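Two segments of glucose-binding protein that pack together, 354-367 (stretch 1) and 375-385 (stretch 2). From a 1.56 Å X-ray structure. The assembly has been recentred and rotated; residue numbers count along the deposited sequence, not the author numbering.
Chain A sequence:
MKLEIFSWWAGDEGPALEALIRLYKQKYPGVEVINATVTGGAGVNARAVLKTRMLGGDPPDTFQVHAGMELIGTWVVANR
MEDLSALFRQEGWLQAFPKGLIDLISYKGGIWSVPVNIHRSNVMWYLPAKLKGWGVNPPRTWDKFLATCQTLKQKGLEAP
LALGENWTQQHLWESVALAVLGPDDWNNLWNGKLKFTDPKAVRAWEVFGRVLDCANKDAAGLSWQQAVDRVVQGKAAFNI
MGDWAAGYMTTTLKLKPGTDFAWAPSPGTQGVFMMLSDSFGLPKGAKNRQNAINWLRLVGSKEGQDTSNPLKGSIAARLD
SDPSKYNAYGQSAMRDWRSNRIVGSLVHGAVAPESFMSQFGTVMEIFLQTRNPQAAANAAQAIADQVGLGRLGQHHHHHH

Stretch 1 354-367: ESFMSQFGTVMEIF
Stretch 2, residues 375-385: AAANAAQAIAD

Both stretches are helical and run nearly antiparallel, with 164° between their N-to-C directions. Their axes approach to 9.1 Å. The register pairs Phe-356 with Ile-383 at one end, CA to CA 6.5 Å, and Phe-367 with Ala-376 at the other, CA to CA 5.5 Å. Stretch 2 is a regular alpha helix. Stretch 1 is kinked: the N atoms of Gln-359 and Thr-362 lack bonds to the turn before. Gln-359 N instead bonds Phe-356 O at 3.0 Å, and Thr-362 N makes a weak bond to Gln-359 O at 3.1 Å. No hydrogen bond crosses the contact. Apolar packing holds the helices together and buries 484 Å² in all.

Ile-383 has the most surface covered, 92 Å². Its CB points toward stretch 1, with chi1 and chi2 both m. Ile-383 CG2 lies 3.7 Å from Phe-356 CD1. Ile-383 CD1 lies 3.2 Å from Gln-359 OE1, a close contact but not a hydrogen bond. Gln-359 has chi1 m and chi2 t, and its amide folds back on its own helix: Gln-359 NE2 donates to Ser-355 O at 3.2 Å. The side chain thus covers part of the isoleucine while its NE2 is engaged within its own helix.

Phe-356 contributes 64 Å². Its CB points sideways, but chi1 t with chi2 near 91° brings the ring closer to stretch 2. The ring edge meets the backbone there: Phe-356 CE1 is 3.7 Å from Ala-380 O and 4.0 Å from Ala-384 N. Phe-356 CE1 also lies 4.2 Å from Ala-384 CB. The small alanines leave room for the large ring.

Val-363, with 62 Å² covered, is the knob. Its CB points toward stretch 2, and chi1 is t. It sits among Ala-376, Ala-379, Ala-380 and Ile-383. Val-363 CG1 is 3.6 Å from Ala-376 O and 4.4 Å from Ala-380 CB. Val-363 CG2 is 4.1 Å from Ala-379 CB and 4.4 Å from Ile-383 CG1. The compact, branched valine reaches all four residues, three of them alanines whose methyl groups allow a close approach.

Ala-376 is buried and has 60 Å² covered. Ala-376 CB is 3.9 Å from Phe-367 CD1; that phenylalanine has chi1 t and chi2 near 70°. Ile-366, with chi1 and chi2 both p, places Ile-366 CD1 3.7 Å from Ala-376 CA and 4.0 Å from Ala-379 CB. Phe-360, chi1 t and chi2 near 71°, makes a lighter contact: its ring edge at Phe-360 CE1 is 4.4 Å from Ala-380 CB.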

ATOM      1  N   GLU A 354      -8.953 -10.965   0.230  1.00 16.98           N
ATOM      2  CA  GLU A 354      -7.729 -11.759   0.084  1.00 18.34           C
ATOM      3  C   GLU A 354      -7.879 -12.948  -0.878  1.00 18.03           C
ATOM      4  O   GLU A 354      -6.914 -13.337  -1.537  1.00 17.48           O
ATOM      5  CB  GLU A 354      -7.230 -12.224   1.459  1.00 19.35           C
ATOM      6  CG  GLU A 354      -6.685 -11.047   2.302  1.00 22.09           C
ATOM      7  CD  GLU A 354      -5.869 -11.466   3.525  1.00 24.22           C
ATOM      8  OE1 GLU A 354      -6.297 -12.420   4.219  1.00 27.33           O
ATOM      9  OE2 GLU A 354      -4.797 -10.825   3.787  1.00 29.31           O
ATOM     10  N   SER A 355      -9.084 -13.508  -0.960  1.00 17.47           N
ATOM     11  CA  SER A 355      -9.378 -14.614  -1.886  1.00 17.90           C
ATOM     12  C   SER A 355      -8.998 -14.237  -3.319  1.00 17.74           C
ATOM     13  O   SER A 355      -8.419 -15.039  -4.055  1.00 17.98           O
ATOM     14  CB  SER A 355     -10.862 -14.965  -1.820  1.00 18.24           C
ATOM     15  OG  SER A 355     -11.683 -13.874  -2.167  1.00 19.06           O
ATOM     16  N   PHE A 356      -9.307 -12.996  -3.696  1.00 16.53           N
ATOM     17  CA  PHE A 356      -8.939 -12.485  -5.003  1.00 16.42           C
ATOM     18  C   PHE A 356      -7.481 -11.994  -5.019  1.00 16.22           C
ATOM     19  O   PHE A 356      -6.718 -12.337  -5.926  1.00 16.25           O
ATOM     20  CB  PHE A 356      -9.875 -11.343  -5.401  1.00 16.19           C
ATOM     21  CG  PHE A 356      -9.615 -10.819  -6.775  1.00 15.96           C
ATOM     22  CD1 PHE A 356     -10.282 -11.334  -7.874  1.00 17.24           C
ATOM     23  CD2 PHE A 356      -8.663  -9.836  -6.980  1.00 16.53           C
ATOM     24  CE1 PHE A 356     -10.030 -10.847  -9.138  1.00 18.11           C
ATOM     25  CE2 PHE A 356      -8.395  -9.365  -8.255  1.00 16.27           C
ATOM     26  CZ  PHE A 356      -9.072  -9.894  -9.336  1.00 16.45           C
ATOM     27  N   MET A 357      -7.095 -11.175  -4.038  1.00 15.73           N
ATOM     28  CA  MET A 357      -5.717 -10.644  -3.969  1.00 16.61           C
ATOM     29  C   MET A 357      -4.655 -11.726  -4.095  1.00 17.08           C
ATOM     30  O   MET A 357      -3.655 -11.560  -4.798  1.00 16.96           O
ATOM     31  CB  MET A 357      -5.452  -9.905  -2.656  1.00 16.58           C
ATOM     32  CG  MET A 357      -6.297  -8.673  -2.433  1.00 16.16           C
ATOM     33  SD  MET A 357      -6.154  -8.062  -0.723  1.00 16.99           S
ATOM     34  CE  MET A 357      -4.412  -7.655  -0.680  1.00 17.73           C
ATOM     35  N   SER A 358      -4.858 -12.829  -3.381  1.00 17.68           N
ATOM     36  CA  SER A 358      -3.858 -13.898  -3.330  1.00 19.23           C
ATOM     37  C   SER A 358      -3.716 -14.597  -4.685  1.00 20.02           C
ATOM     38  O   SER A 358      -2.659 -15.117  -4.997  1.00 22.32           O
ATOM     39  CB  SER A 358      -4.214 -14.913  -2.247  1.00 19.86           C
ATOM     40  OG  SER A 358      -5.449 -15.555  -2.555  1.00 23.68           O
ATOM     41  N   GLN A 359      -4.760 -14.582  -5.494  1.00 19.92           N
ATOM     42  CA  GLN A 359      -4.729 -15.256  -6.793  1.00 20.26           C
ATOM     43  C   GLN A 359      -4.287 -14.307  -7.902  1.00 20.00           C
ATOM     44  O   GLN A 359      -3.884 -14.735  -8.978  1.00 19.46           O
ATOM     45  CB  GLN A 359      -6.086 -15.859  -7.078  1.00 20.30           C
ATOM     46  CG  GLN A 359      -6.397 -17.002  -6.128  1.00 22.47           C
ATOM     47  CD  GLN A 359      -7.568 -17.797  -6.578  1.00 23.95           C
ATOM     48  OE1 GLN A 359      -7.438 -18.657  -7.454  1.00 30.87           O
ATOM     49  NE2 GLN A 359      -8.729 -17.506  -6.024  1.00 28.04           N
ATOM     50  N   PHE A 360      -4.321 -13.006  -7.639  1.00 19.26           N
ATOM     51  CA  PHE A 360      -3.940 -12.047  -8.665  1.00 19.11           C
ATOM     52  C   PHE A 360      -2.457 -12.157  -9.023  1.00 18.58           C
ATOM     53  O   PHE A 360      -2.065 -11.801 -10.122  1.00 18.97           O
ATOM     54  CB  PHE A 360      -4.281 -10.612  -8.266  1.00 18.59           C
ATOM     55  CG  PHE A 360      -4.291  -9.653  -9.429  1.00 17.67           C
ATOM     56  CD1 PHE A 360      -5.301  -9.712 -10.391  1.00 17.37           C
ATOM     57  CD2 PHE A 360      -3.295  -8.688  -9.567  1.00 16.64           C
ATOM     58  CE1 PHE A 360      -5.318  -8.819 -11.454  1.00 15.97           C
ATOM     59  CE2 PHE A 360      -3.314  -7.810 -10.625  1.00 15.30           C
ATOM     60  CZ  PHE A 360      -4.334  -7.892 -11.585  1.00 16.10           C
ATOM     61  N   GLY A 361      -1.622 -12.626  -8.096  1.00 19.17           N
ATOM     62  CA  GLY A 361      -0.205 -12.838  -8.406  1.00 20.17           C
ATOM     63  C   GLY A 361      -0.004 -13.908  -9.474  1.00 19.81           C
ATOM     64  O   GLY A 361       0.913 -13.813 -10.297  1.00 19.87           O
ATOM     65  N   THR A 362      -0.873 -14.915  -9.449  1.00 20.80           N
ATOM     66  CA  THR A 362      -0.914 -15.974 -10.474  1.00 21.12           C
ATOM     67  C   THR A 362      -1.305 -15.428 -11.833  1.00 21.24           C
ATOM     68  O   THR A 362      -0.707 -15.742 -12.872  1.00 21.22           O
ATOM     69  CB  THR A 362      -1.917 -17.073 -10.064  1.00 21.28           C
ATOM     70  OG1 THR A 362      -1.510 -17.622  -8.814  1.00 23.26           O
ATOM     71  CG2 THR A 362      -1.981 -18.205 -11.106  1.00 21.77           C
ATOM     72  N   VAL A 363      -2.330 -14.588 -11.840  1.00 21.39           N
ATOM     73  CA  VAL A 363      -2.689 -13.863 -13.041  1.00 21.48           C
ATOM     74  C   VAL A 363      -1.494 -13.096 -13.593  1.00 22.07           C
ATOM     75  O   VAL A 363      -1.213 -13.129 -14.795  1.00 22.05           O
ATOM     76  CB  VAL A 363      -3.866 -12.886 -12.796  1.00 21.12           C
ATOM     77  CG1 VAL A 363      -4.173 -12.087 -14.051  1.00 21.07           C
ATOM     78  CG2 VAL A 363      -5.082 -13.652 -12.338  1.00 21.89           C
ATOM     79  N   MET A 364      -0.784 -12.395 -12.719  1.00 21.38           N
ATOM     80  CA  MET A 364       0.349 -11.624 -13.150  1.00 22.49           C
ATOM     81  C   MET A 364       1.440 -12.533 -13.726  1.00 23.52           C
ATOM     82  O   MET A 364       1.990 -12.223 -14.773  1.00 23.57           O
ATOM     83  CB  MET A 364       0.878 -10.755 -11.993  1.00 22.16           C
ATOM     84  CG  MET A 364       2.070  -9.901 -12.363  1.00 21.24           C
ATOM     85  SD  MET A 364       1.731  -8.750 -13.714  1.00 19.89           S
ATOM     86  CE  MET A 364       0.377  -7.773 -12.994  1.00 20.44           C
ATOM     87  N   GLU A 365       1.721 -13.660 -13.077  1.00 25.06           N
ATOM     88  CA  GLU A 365       2.661 -14.665 -13.648  1.00 27.10           C
ATOM     89  C   GLU A 365       2.295 -15.045 -15.080  1.00 28.29           C
ATOM     90  O   GLU A 365       3.160 -15.058 -15.974  1.00 28.91           O
ATOM     91  CB  GLU A 365       2.720 -15.921 -12.801  1.00 27.53           C
ATOM     92  CG  GLU A 365       3.465 -15.726 -11.507  1.00 28.58           C
ATOM     93  CD  GLU A 365       3.581 -16.992 -10.675  1.00 31.13           C
ATOM     94  OE1 GLU A 365       2.666 -17.854 -10.736  1.00 35.50           O
ATOM     95  OE2 GLU A 365       4.597 -17.120  -9.940  1.00 36.44           O
ATOM     96  N   ILE A 366       1.019 -15.336 -15.316  1.00 28.63           N
ATOM     97  CA  ILE A 366       0.594 -15.747 -16.657  1.00 28.88           C
ATOM     98  C   ILE A 366       0.613 -14.597 -17.675  1.00 28.91           C
ATOM     99  O   ILE A 366       0.772 -14.834 -18.890  1.00 29.38           O
ATOM    100  CB  ILE A 366      -0.733 -16.576 -16.650  1.00 29.85           C
ATOM    101  CG1 ILE A 366      -1.934 -15.763 -16.191  1.00 31.58           C
ATOM    102  CG2 ILE A 366      -0.558 -17.758 -15.731  1.00 30.88           C
ATOM    103  CD1 ILE A 366      -2.647 -15.023 -17.266  1.00 30.80           C
ATOM    104  N   PHE A 367       0.520 -13.353 -17.219  1.00 27.35           N
ATOM    105  CA  PHE A 367       0.769 -12.271 -18.143  1.00 27.52           C
ATOM    106  C   PHE A 367       2.271 -12.213 -18.454  1.00 27.04           C
ATOM    107  O   PHE A 367       2.638 -11.978 -19.596  1.00 26.83           O
ATOM    108  CB  PHE A 367       0.291 -10.908 -17.661  1.00 26.26           C
ATOM    109  CG  PHE A 367       0.452  -9.848 -18.697  1.00 26.27           C
ATOM    110  CD1 PHE A 367      -0.356  -9.850 -19.831  1.00 23.42           C
ATOM    111  CD2 PHE A 367       1.443  -8.889 -18.589  1.00 23.02           C
ATOM    112  CE1 PHE A 367      -0.217  -8.884 -20.799  1.00 24.49           C
ATOM    113  CE2 PHE A 367       1.615  -7.928 -19.579  1.00 25.48           C
ATOM    114  CZ  PHE A 367       0.776  -7.919 -20.680  1.00 25.32           C
ATOM    115  N   ALA A 375      -5.713 -13.187 -22.343  1.00 19.73           N
ATOM    116  CA  ALA A 375      -5.533 -14.304 -21.441  1.00 19.84           C
ATOM    117  C   ALA A 375      -5.539 -13.833 -19.973  1.00 18.60           C
ATOM    118  O   ALA A 375      -6.168 -14.461 -19.135  1.00 19.34           O
ATOM    119  CB  ALA A 375      -4.244 -15.012 -21.753  1.00 20.48           C
ATOM    120  N   ALA A 376      -4.830 -12.730 -19.704  1.00 18.43           N
ATOM    121  CA  ALA A 376      -4.722 -12.146 -18.345  1.00 18.14           C
ATOM    122  C   ALA A 376      -6.097 -11.681 -17.908  1.00 18.21           C
ATOM    123  O   ALA A 376      -6.527 -11.942 -16.779  1.00 18.42           O
ATOM    124  CB  ALA A 376      -3.768 -10.983 -18.334  1.00 18.02           C
ATOM    125  N   ALA A 377      -6.780 -10.980 -18.807  1.00 18.30           N
ATOM    126  CA  ALA A 377      -8.130 -10.496 -18.522  1.00 18.75           C
ATOM    127  C   ALA A 377      -9.092 -11.647 -18.203  1.00 19.11           C
ATOM    128  O   ALA A 377      -9.873 -11.608 -17.216  1.00 18.07           O
ATOM    129  CB  ALA A 377      -8.649  -9.668 -19.681  1.00 19.32           C
ATOM    130  N   ASN A 378      -9.043 -12.677 -19.044  1.00 18.97           N
ATOM    131  CA  ASN A 378      -9.877 -13.844 -18.852  1.00 19.50           C
ATOM    132  C   ASN A 378      -9.578 -14.533 -17.526  1.00 18.37           C
ATOM    133  O   ASN A 378     -10.502 -14.998 -16.849  1.00 18.05           O
ATOM    134  CB  ASN A 378      -9.684 -14.849 -19.991  1.00 19.77           C
ATOM    135  CG  ASN A 378     -10.250 -14.357 -21.327  1.00 22.95           C
ATOM    136  OD1 ASN A 378     -10.967 -13.359 -21.384  1.00 25.10           O
ATOM    137  ND2 ASN A 378      -9.899 -15.061 -22.422  1.00 23.15           N
ATOM    138  N   ALA A 379      -8.292 -14.595 -17.173  1.00 17.47           N
ATOM    139  CA  ALA A 379      -7.858 -15.197 -15.908  1.00 17.61           C
ATOM    140  C   ALA A 379      -8.387 -14.422 -14.696  1.00 17.27           C
ATOM    141  O   ALA A 379      -8.892 -15.009 -13.756  1.00 17.27           O
ATOM    142  CB  ALA A 379      -6.356 -15.303 -15.840  1.00 17.37           C
ATOM    143  N   ALA A 380      -8.286 -13.097 -14.735  1.00 16.96           N
ATOM    144  CA  ALA A 380      -8.775 -12.278 -13.621  1.00 16.72           C
ATOM    145  C   ALA A 380     -10.271 -12.450 -13.489  1.00 16.95           C
ATOM    146  O   ALA A 380     -10.791 -12.512 -12.374  1.00 16.59           O
ATOM    147  CB  ALA A 380      -8.422 -10.819 -13.838  1.00 16.58           C
ATOM    148  N   GLN A 381     -10.974 -12.534 -14.622  1.00 16.91           N
ATOM    149  CA  GLN A 381     -12.428 -12.761 -14.567  1.00 17.34           C
ATOM    150  C   GLN A 381     -12.789 -14.135 -13.966  1.00 17.63           C
ATOM    151  O   GLN A 381     -13.730 -14.254 -13.193  1.00 17.26           O
ATOM    152  CB  GLN A 381     -13.083 -12.610 -15.943  1.00 18.08           C
ATOM    153  CG  GLN A 381     -14.622 -12.554 -15.886  1.00 18.05           C
ATOM    154  CD  GLN A 381     -15.114 -11.373 -15.062  1.00 19.52           C
ATOM    155  OE1 GLN A 381     -14.700 -10.237 -15.299  1.00 21.64           O
ATOM    156  NE2 GLN A 381     -15.972 -11.637 -14.086  1.00 19.06           N
ATOM    157  N   ALA A 382     -12.023 -15.161 -14.307  1.00 17.41           N
ATOM    158  CA  ALA A 382     -12.294 -16.491 -13.773  1.00 18.03           C
ATOM    159  C   ALA A 382     -12.148 -16.483 -12.234  1.00 18.24           C
ATOM    160  O   ALA A 382     -12.975 -17.045 -11.505  1.00 17.62           O
ATOM    161  CB  ALA A 382     -11.361 -17.513 -14.419  1.00 18.36           C
ATOM    162  N   ILE A 383     -11.098 -15.851 -11.733  1.00 18.57           N
ATOM    163  CA  ILE A 383     -10.913 -15.749 -10.283  1.00 18.56           C
ATOM    164  C   ILE A 383     -12.072 -14.970  -9.659  1.00 18.39           C
ATOM    165  O   ILE A 383     -12.618 -15.381  -8.639  1.00 18.08           O
ATOM    166  CB  ILE A 383      -9.591 -15.066  -9.938  1.00 18.88           C
ATOM    167  CG1 ILE A 383      -8.414 -15.840 -10.533  1.00 20.19           C
ATOM    168  CG2 ILE A 383      -9.439 -14.892  -8.411  1.00 20.16           C
ATOM    169  CD1 ILE A 383      -8.363 -17.256 -10.173  1.00 23.07           C
ATOM    170  N   ALA A 384     -12.446 -13.848 -10.279  1.00 17.85           N
ATOM    171  CA  ALA A 384     -13.549 -13.033  -9.768  1.00 18.33           C
ATOM    172  C   ALA A 384     -14.817 -13.881  -9.657  1.00 19.19           C
ATOM    173  O   ALA A 384     -15.523 -13.861  -8.638  1.00 18.76           O
ATOM    174  CB  ALA A 384     -13.772 -11.820 -10.674  1.00 18.19           C
ATOM    175  N   ASP A 385     -15.074 -14.678 -10.688  1.00 19.18           N
ATOM    176  CA  ASP A 385     -16.249 -15.549 -10.695  1.00 19.82           C
ATOM    177  C   ASP A 385     -16.160 -16.638  -9.618  1.00 19.89           C
ATOM    178  O   ASP A 385     -17.159 -16.945  -8.961  1.00 20.35           O
ATOM    179  CB  ASP A 385     -16.413 -16.204 -12.063  1.00 19.76           C
ATOM    180  CG  ASP A 385     -16.765 -15.213 -13.158  1.00 22.04           C
ATOM    181  OD1 ASP A 385     -17.281 -14.116 -12.863  1.00 23.92           O
ATOM    182  OD2 ASP A 385     -16.519 -15.557 -14.333  1.00 25.32           O
TER